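Local coordinates for protein thioesterase (Streptomyces sp. WAC02707, PDB 6VAP) that probably releases stalled or aberrant acyl groups by thioester hydrolysis from the carrier proteins of the borrelidin polyketide synthase, as an editing type II thioesterase, at residues Pro127-Arg133 with Pro205-Glu211; Ile73-Ala77 with Met99-Leu103. All coordinates share one frame. Residues are numbered along the deposited sequence.

Contact 1. Residues Pro127-Arg133 with Pro205-Glu211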
ATOM      1  N   PRO A 127       6.509  -9.599  -1.132  1.00 25.21           N
ATOM      2  CA  PRO A 127       6.474 -10.897  -0.454  1.00 26.18           C
ATOM      3  C   PRO A 127       5.571 -10.807   0.767  1.00 15.70           C
ATOM      4  O   PRO A 127       5.388  -9.746   1.369  1.00 19.97           O
ATOM      5  CB  PRO A 127       7.941 -11.142  -0.070  1.00 25.04           C
ATOM      6  CG  PRO A 127       8.718 -10.250  -0.908  1.00 18.59           C
ATOM      7  CD  PRO A 127       7.861  -9.014  -1.092  1.00 15.06           C
ATOM      8  N   ALA A 128       5.016 -11.942   1.158  1.00 21.19           N
ATOM      9  CA  ALA A 128       4.323 -12.043   2.445  1.00 17.27           C
ATOM     10  C   ALA A 128       5.163 -11.484   3.593  1.00 16.83           C
ATOM     11  O   ALA A 128       6.386 -11.585   3.572  1.00 19.28           O
ATOM     12  CB  ALA A 128       3.957 -13.499   2.700  1.00 18.31           C
ATOM     13  N   PRO A 129       4.537 -10.908   4.608  1.00 22.55           N
ATOM     14  CA  PRO A 129       5.329 -10.404   5.742  1.00 27.37           C
ATOM     15  C   PRO A 129       6.214 -11.463   6.368  1.00 35.19           C
ATOM     16  O   PRO A 129       7.338 -11.151   6.788  1.00 21.13           O
ATOM     17  CB  PRO A 129       4.263  -9.921   6.735  1.00 34.28           C
ATOM     18  CG  PRO A 129       3.079  -9.581   5.871  1.00 35.32           C
ATOM     19  CD  PRO A 129       3.113 -10.543   4.707  1.00 27.21           C
ATOM     20  N   SER A 130       5.751 -12.717   6.411  1.00 23.06           N
ATOM     21  CA  SER A 130       6.559 -13.831   6.893  1.00 25.35           C
ATOM     22  C   SER A 130       7.658 -14.251   5.915  1.00 27.45           C
ATOM     23  O   SER A 130       8.483 -15.112   6.249  1.00 27.45           O
ATOM     24  CB  SER A 130       5.645 -15.017   7.190  1.00 33.84           C
ATOM     25  OG  SER A 130       5.044 -15.544   5.990  1.00 29.01           O
ATOM     26  N   ARG A 131       7.693 -13.687   4.716  1.00 25.00           N
ATOM     27  CA  ARG A 131       8.742 -13.996   3.753  1.00 33.44           C
ATOM     28  C   ARG A 131       9.551 -12.762   3.366  1.00 35.31           C
ATOM     29  O   ARG A 131      10.229 -12.759   2.336  1.00 28.25           O
ATOM     30  CB  ARG A 131       8.134 -14.659   2.515  1.00 35.70           C
ATOM     31  CG  ARG A 131       7.567 -16.043   2.754  1.00 38.78           C
ATOM     32  CD  ARG A 131       8.624 -17.015   3.268  1.00 39.37           C
ATOM     33  NE  ARG A 131       9.867 -16.929   2.510  1.00 49.17           N
ATOM     34  CZ  ARG A 131      10.144 -17.648   1.429  1.00 44.87           C
ATOM     35  NH1 ARG A 131       9.269 -18.535   0.979  1.00 46.43           N
ATOM     36  NH2 ARG A 131      11.307 -17.478   0.806  1.00 39.05           N
ATOM     37  N   GLN A 132       9.516 -11.726   4.196  1.00 27.13           N
ATOM     38  CA  GLN A 132      10.375 -10.564   4.017  1.00 26.39           C
ATOM     39  C   GLN A 132      11.817 -10.980   3.735  1.00 28.11           C
ATOM     40  O   GLN A 132      12.414 -11.758   4.489  1.00 29.90           O
ATOM     41  CB  GLN A 132      10.325  -9.685   5.288  1.00 32.55           C
ATOM     42  CG  GLN A 132      11.384  -8.629   5.403  1.00 27.64           C
ATOM     43  CD  GLN A 132      11.079  -7.429   4.525  1.00 38.45           C
ATOM     44  OE1 GLN A 132       9.981  -7.320   3.990  1.00 24.77           O
ATOM     45  NE2 GLN A 132      12.037  -6.516   4.393  1.00 32.64           N
ATOM     46  N   ARG A 133      12.394 -10.409   2.675  1.00 28.72           N
ATOM     47  CA  ARG A 133      13.783 -10.667   2.314  1.00 42.73           C
ATOM     48  C   ARG A 133      14.705  -9.846   3.210  1.00 36.19           C
ATOM     49  O   ARG A 133      14.626  -8.615   3.235  1.00 35.96           O
ATOM     50  CB  ARG A 133      14.030 -10.311   0.849  1.00 33.11           C
ATOM     51  CG  ARG A 133      13.209 -11.105  -0.132  1.00 37.02           C
ATOM     52  CD  ARG A 133      13.803 -11.048  -1.534  1.00 41.28           C
ATOM     53  NE  ARG A 133      12.992 -11.793  -2.494  1.00 32.04           N
ATOM     54  CZ  ARG A 133      13.197 -11.790  -3.792  1.00 30.92           C
ATOM     55  NH1 ARG A 133      14.220 -11.118  -4.296  1.00 36.53           N
ATOM     56  NH2 ARG A 133      12.375 -12.460  -4.555  1.00 33.95           N
ATOM     57  N   PRO A 205      11.862  -9.807 -10.095  1.00 26.53           N
ATOM     58  CA  PRO A 205      12.929 -10.460  -9.308  1.00 28.13           C
ATOM     59  C   PRO A 205      12.748 -10.320  -7.805  1.00 31.52           C
ATOM     60  O   PRO A 205      13.374 -11.077  -7.042  1.00 30.47           O
ATOM     61  CB  PRO A 205      14.220  -9.762  -9.782  1.00 31.22           C
ATOM     62  CG  PRO A 205      13.865  -9.195 -11.109  1.00 31.17           C
ATOM     63  CD  PRO A 205      12.400  -8.838 -11.059  1.00 28.36           C
ATOM     64  N   MET A 206      11.920  -9.372  -7.347  1.00 27.80           N
ATOM     65  CA  MET A 206      11.778  -9.108  -5.917  1.00 25.91           C
ATOM     66  C   MET A 206      10.623  -9.849  -5.260  1.00 26.05           C
ATOM     67  O   MET A 206      10.490  -9.795  -4.037  1.00 28.10           O
ATOM     68  CB  MET A 206      11.608  -7.616  -5.677  1.00 37.54           C
ATOM     69  CG  MET A 206      12.825  -6.791  -6.133  1.00 57.55           C
ATOM     70  SD  MET A 206      14.287  -7.050  -5.080  1.00 87.54           S
ATOM     71  CE  MET A 206      15.252  -8.206  -6.034  1.00 95.60           C
ATOM     72  N   VAL A 207       9.810 -10.570  -6.032  1.00 22.02           N
ATOM     73  CA  VAL A 207       8.682 -11.343  -5.507  1.00 21.14           C
ATOM     74  C   VAL A 207       8.609 -12.664  -6.255  1.00 20.99           C
ATOM     75  O   VAL A 207       8.292 -12.684  -7.450  1.00 22.30           O
ATOM     76  CB  VAL A 207       7.341 -10.603  -5.633  1.00 32.80           C
ATOM     77  CG1 VAL A 207       6.312 -11.326  -4.865  1.00 20.72           C
ATOM     78  CG2 VAL A 207       7.492  -9.173  -5.198  1.00 30.05           C
ATOM     79  N   THR A 208       8.967 -13.754  -5.585  1.00 21.34           N
ATOM     80  CA  THR A 208       8.778 -15.068  -6.166  1.00 22.08           C
ATOM     81  C   THR A 208       7.335 -15.502  -6.012  1.00 26.20           C
ATOM     82  O   THR A 208       6.626 -14.993  -5.144  1.00 25.11           O
ATOM     83  CB  THR A 208       9.691 -16.080  -5.503  1.00 27.67           C
ATOM     84  OG1 THR A 208       9.319 -16.245  -4.135  1.00 23.96           O
ATOM     85  CG2 THR A 208      11.162 -15.637  -5.591  1.00 26.03           C
ATOM     86  N   PRO A 209       6.882 -16.463  -6.844  1.00 25.13           N
ATOM     87  CA  PRO A 209       5.513 -16.990  -6.683  1.00 35.08           C
ATOM     88  C   PRO A 209       5.231 -17.486  -5.277  1.00 21.03           C
ATOM     89  O   PRO A 209       4.144 -17.237  -4.744  1.00 20.08           O
ATOM     90  CB  PRO A 209       5.446 -18.135  -7.717  1.00 35.48           C
ATOM     91  CG  PRO A 209       6.492 -17.819  -8.714  1.00 28.25           C
ATOM     92  CD  PRO A 209       7.588 -17.074  -7.993  1.00 36.04           C
ATOM     93  N   VAL A 210       6.176 -18.195  -4.662  1.00 22.65           N
ATOM     94  CA  VAL A 210       5.940 -18.693  -3.314  1.00 26.25           C
ATOM     95  C   VAL A 210       5.840 -17.527  -2.341  1.00 21.62           C
ATOM     96  O   VAL A 210       5.030 -17.546  -1.408  1.00 22.39           O
ATOM     97  CB  VAL A 210       7.045 -19.690  -2.918  1.00 28.59           C
ATOM     98  CG1 VAL A 210       7.069 -19.903  -1.407  1.00 36.80           C
ATOM     99  CG2 VAL A 210       6.865 -20.987  -3.640  1.00 41.91           C
ATOM    100  N   GLU A 211       6.657 -16.493  -2.543  1.00 22.52           N
ATOM    101  CA  GLU A 211       6.620 -15.336  -1.648  1.00 26.76           C
ATOM    102  C   GLU A 211       5.262 -14.652  -1.702  1.00 26.27           C
ATOM    103  O   GLU A 211       4.708 -14.235  -0.663  1.00 25.68           O
ATOM    104  CB  GLU A 211       7.730 -14.343  -2.007  1.00 28.33           C
ATOM    105  CG  GLU A 211       9.090 -14.774  -1.505  1.00 29.58           C
ATOM    106  CD  GLU A 211      10.209 -13.895  -2.025  1.00 32.15           C
ATOM    107  OE1 GLU A 211      10.044 -13.282  -3.099  1.00 23.21           O
ATOM    108  OE2 GLU A 211      11.246 -13.813  -1.366  1.00 26.00           O
TER
HETATM  109  O   HOH W   1      11.824 -14.315   1.142  1.00 31.75           O
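In this alpha/beta-hydrolase fold, two loops following the neighbouring parallel strands 120-124 and 196-201 are joined around a capping box at the start of helix 209-213. Glu211, with the largest area covered, is the third residue of that helix. Its OE1 accepts from Thr208 N at 2.8 Å, while Glu211 N donates to Thr208 OG1 at 3.1 Å. The same carboxylate faces Arg133, whose extended side chain brings its guanidinium alongside: NE donates to Glu211 OE2 and NH2 to Glu211 OE1, both at 2.9 Å, a two-pronged salt bridge. Arginine suits the place because it has donors to spare; Arg133 NH1 and NH2 also donate to Pro205 O, at 2.9 and 3.0 Å, so one side chain from loop 127-133 holds both the helix start (Glu211) and the loop leading into it (Pro205). Asp204, just before segment 205-211, is probably the acid of a Ser-His-Asp triad and accepts from Met206 N.

Pro127 is the centre of the apolar packing: its compact, rigid ring has no polar group to satisfy. Pro127 CB packs on Glu211 CB (3.7 Å) and Pro127 CD on Val207 CG2 (4.1 Å), and beside it Ala128 N donates to Glu211 O at 2.9 Å. Arg131 lays its guanidinium over Glu211 CG, and a water donates to Arg131 O at 2.5 Å and to Glu211 OE2 at 2.6 Å.

Contact 2. Residues Ile73-Ala77 with Met99-Leu103; sequences IDELA and MGATL
Two helices of an alpha/beta-hydrolase fold meet here through their first turns, 73-77 and 99-103. The second begins right after Ser98, the likely nucleophile, and contains Gly100, the last glycine of what is probably the GxSxG nucleophile elbow. Both segments are regular alpha-helix, closed by Ala77 N to Ile73 O at 2.8 Å and Leu103 N to Met99 O at 3.1 Å. Their axes approach to 10.3 Å with a signed crossing angle of -61°, and the nearest CA atoms, of Ile73 and Leu103, are 6.0 Å apart.

The packing between the segments is apolar. Ile73, in the m,m rotamer, points toward the other helix and places CD1 3.6 Å from Met99 SD and 4.3 Å from Leu103 CB; its CG2 lies 4.1 Å from Thr102 CG2. Beta-branching gives isoleucine two arms, CD1 to Met99 and Leu103 and CG2 to Thr102, on one turn of its partner. Met99 starts sideways (chi1 t), but its flexible thioether bends back to this helix, with SD also 4.4 Å from Leu76 CD1. Leu103 (t,p) likewise sets out sideways and turns CD1 inward, 4.0 Å from Leu76 CB. Small Ala77 lets that methyl come close to the helix backbone.

Thr102 OG1 accepts from Arg126 NE, so its methyl serves the interface. Asp74 starts away, but its carboxylate forms salt bridges with Arg110, further along helix 99-113, and with Arg187, so charge continues the helix pairing. Leu103 CD1 ends 3.8 Å from Ala77 CB and 3.7 Å from Ala77 N.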
ATOM      1  N   ILE A  73       8.203   0.898   9.049  1.00 39.57           N
ATOM      2  CA  ILE A  73       6.809   0.622   8.720  1.00 32.26           C
ATOM      3  C   ILE A  73       5.928   0.724   9.956  1.00 30.22           C
ATOM      4  O   ILE A  73       4.819   1.268   9.914  1.00 35.17           O
ATOM      5  CB  ILE A  73       6.708  -0.769   8.077  1.00 26.42           C
ATOM      6  CG1 ILE A  73       7.371  -0.776   6.685  1.00 25.20           C
ATOM      7  CG2 ILE A  73       5.223  -1.191   7.964  1.00 43.23           C
ATOM      8  CD1 ILE A  73       6.472  -0.242   5.618  1.00 39.74           C
ATOM      9  N   ASP A  74       6.393   0.184  11.077  1.00 31.17           N
ATOM     10  CA  ASP A  74       5.579   0.242  12.291  1.00 41.09           C
ATOM     11  C   ASP A  74       5.348   1.677  12.752  1.00 32.79           C
ATOM     12  O   ASP A  74       4.270   2.007  13.264  1.00 33.00           O
ATOM     13  CB  ASP A  74       6.229  -0.569  13.410  1.00 73.53           C
ATOM     14  CG  ASP A  74       5.824  -2.031  13.373  1.00102.26           C
ATOM     15  OD1 ASP A  74       4.606  -2.315  13.338  1.00107.01           O
ATOM     16  OD2 ASP A  74       6.721  -2.902  13.368  1.00110.73           O
ATOM     17  N   GLU A  75       6.326   2.558  12.525  1.00 26.56           N
ATOM     18  CA  GLU A  75       6.146   3.959  12.883  1.00 47.41           C
ATOM     19  C   GLU A  75       5.188   4.625  11.915  1.00 38.19           C
ATOM     20  O   GLU A  75       4.314   5.390  12.336  1.00 37.11           O
ATOM     21  CB  GLU A  75       7.489   4.696  12.898  1.00 82.03           C
ATOM     22  CG  GLU A  75       8.362   4.342  14.091  1.00112.82           C
ATOM     23  CD  GLU A  75       9.822   4.675  13.864  1.00137.77           C
ATOM     24  OE1 GLU A  75      10.684   4.079  14.548  1.00146.51           O
ATOM     25  OE2 GLU A  75      10.109   5.531  13.000  1.00141.65           O
ATOM     26  N   LEU A  76       5.336   4.350  10.615  1.00 37.21           N
ATOM     27  CA  LEU A  76       4.341   4.812   9.646  1.00 29.73           C
ATOM     28  C   LEU A  76       2.939   4.382  10.062  1.00 20.26           C
ATOM     29  O   LEU A  76       2.000   5.185  10.068  1.00 25.26           O
ATOM     30  CB  LEU A  76       4.658   4.292   8.239  1.00 27.91           C
ATOM     31  CG  LEU A  76       5.573   5.183   7.394  1.00 27.58           C
ATOM     32  CD1 LEU A  76       6.210   4.344   6.272  1.00 41.65           C
ATOM     33  CD2 LEU A  76       4.837   6.346   6.829  1.00 30.75           C
ATOM     34  N   ALA A  77       2.772   3.097  10.363  1.00 25.59           N
ATOM     35  CA  ALA A  77       1.469   2.581  10.779  1.00 25.59           C
ATOM     36  C   ALA A  77       0.974   3.202  12.086  1.00 23.33           C
ATOM     37  O   ALA A  77      -0.197   3.586  12.201  1.00 27.36           O
ATOM     38  CB  ALA A  77       1.547   1.068  10.938  1.00 30.41           C
ATOM     39  N   MET A  99       6.171  -1.570  -0.933  1.00 26.03           N
ATOM     40  CA  MET A  99       6.243  -1.244   0.485  1.00 26.03           C
ATOM     41  C   MET A  99       4.862  -0.906   1.049  1.00 22.55           C
ATOM     42  O   MET A  99       4.540  -1.272   2.185  1.00 20.52           O
ATOM     43  CB  MET A  99       7.208  -0.089   0.709  1.00 29.31           C
ATOM     44  CG  MET A  99       7.417   0.285   2.162  1.00 52.10           C
ATOM     45  SD  MET A  99       6.580   1.811   2.664  1.00 66.31           S
ATOM     46  CE  MET A  99       7.502   2.991   1.744  1.00 38.75           C
ATOM     47  N   GLY A 100       4.026  -0.222   0.265  1.00 25.75           N
ATOM     48  CA  GLY A 100       2.667   0.044   0.695  1.00 23.31           C
ATOM     49  C   GLY A 100       1.893  -1.202   1.074  1.00 18.91           C
ATOM     50  O   GLY A 100       0.955  -1.125   1.876  1.00 23.37           O
ATOM     51  N   ALA A 101       2.225  -2.349   0.468  1.00 18.04           N
ATOM     52  CA  ALA A 101       1.520  -3.587   0.808  1.00 16.84           C
ATOM     53  C   ALA A 101       1.828  -4.023   2.241  1.00 21.00           C
ATOM     54  O   ALA A 101       0.948  -4.489   2.973  1.00 17.07           O
ATOM     55  CB  ALA A 101       1.895  -4.700  -0.192  1.00 23.77           C
ATOM     56  N   THR A 102       3.077  -3.887   2.660  1.00 16.93           N
ATOM     57  CA  THR A 102       3.419  -4.224   4.034  1.00 15.29           C
ATOM     58  C   THR A 102       2.755  -3.248   5.003  1.00 27.48           C
ATOM     59  O   THR A 102       2.197  -3.654   6.030  1.00 22.43           O
ATOM     60  CB  THR A 102       4.934  -4.228   4.210  1.00 17.45           C
ATOM     61  OG1 THR A 102       5.541  -5.152   3.306  1.00 24.43           O
ATOM     62  CG2 THR A 102       5.312  -4.615   5.679  1.00 21.27           C
ATOM     63  N   LEU A 103       2.794  -1.958   4.687  1.00 18.40           N
ATOM     64  CA  LEU A 103       2.074  -0.984   5.493  1.00 16.98           C
ATOM     65  C   LEU A 103       0.594  -1.304   5.547  1.00 17.69           C
ATOM     66  O   LEU A 103       0.002  -1.273   6.631  1.00 19.71           O
ATOM     67  CB  LEU A 103       2.311   0.412   4.946  1.00 18.12           C
ATOM     68  CG  LEU A 103       1.588   1.545   5.675  1.00 28.50           C
ATOM     69  CD1 LEU A 103       1.915   1.523   7.173  1.00 27.87           C
ATOM     70  CD2 LEU A 103       1.991   2.866   5.081  1.00 25.17           C
TER

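In the fold
Both contacts lie near the probable catalytic triad but join different elements. Contact 2 is wholly buried, its centre about 8 Å from that of the chain, and packs two helices through aliphatic side chains, a threonine methyl and a thioether. Contact 1, centred about 15 Å out, is partly exposed and ties loop to loop and helix start, with charges, hydrogen bonds to backbone groups and a water doing much of the work. The centres of contacts 1 and 2 are about 16 Å apart, and the two do not touch. Contact 2 includes the turn after the likely nucleophile, contact 1 the residues after the likely triad acid. Arg126, just before segment 127-133, hydrogen-bonds to Thr102 of contact 2.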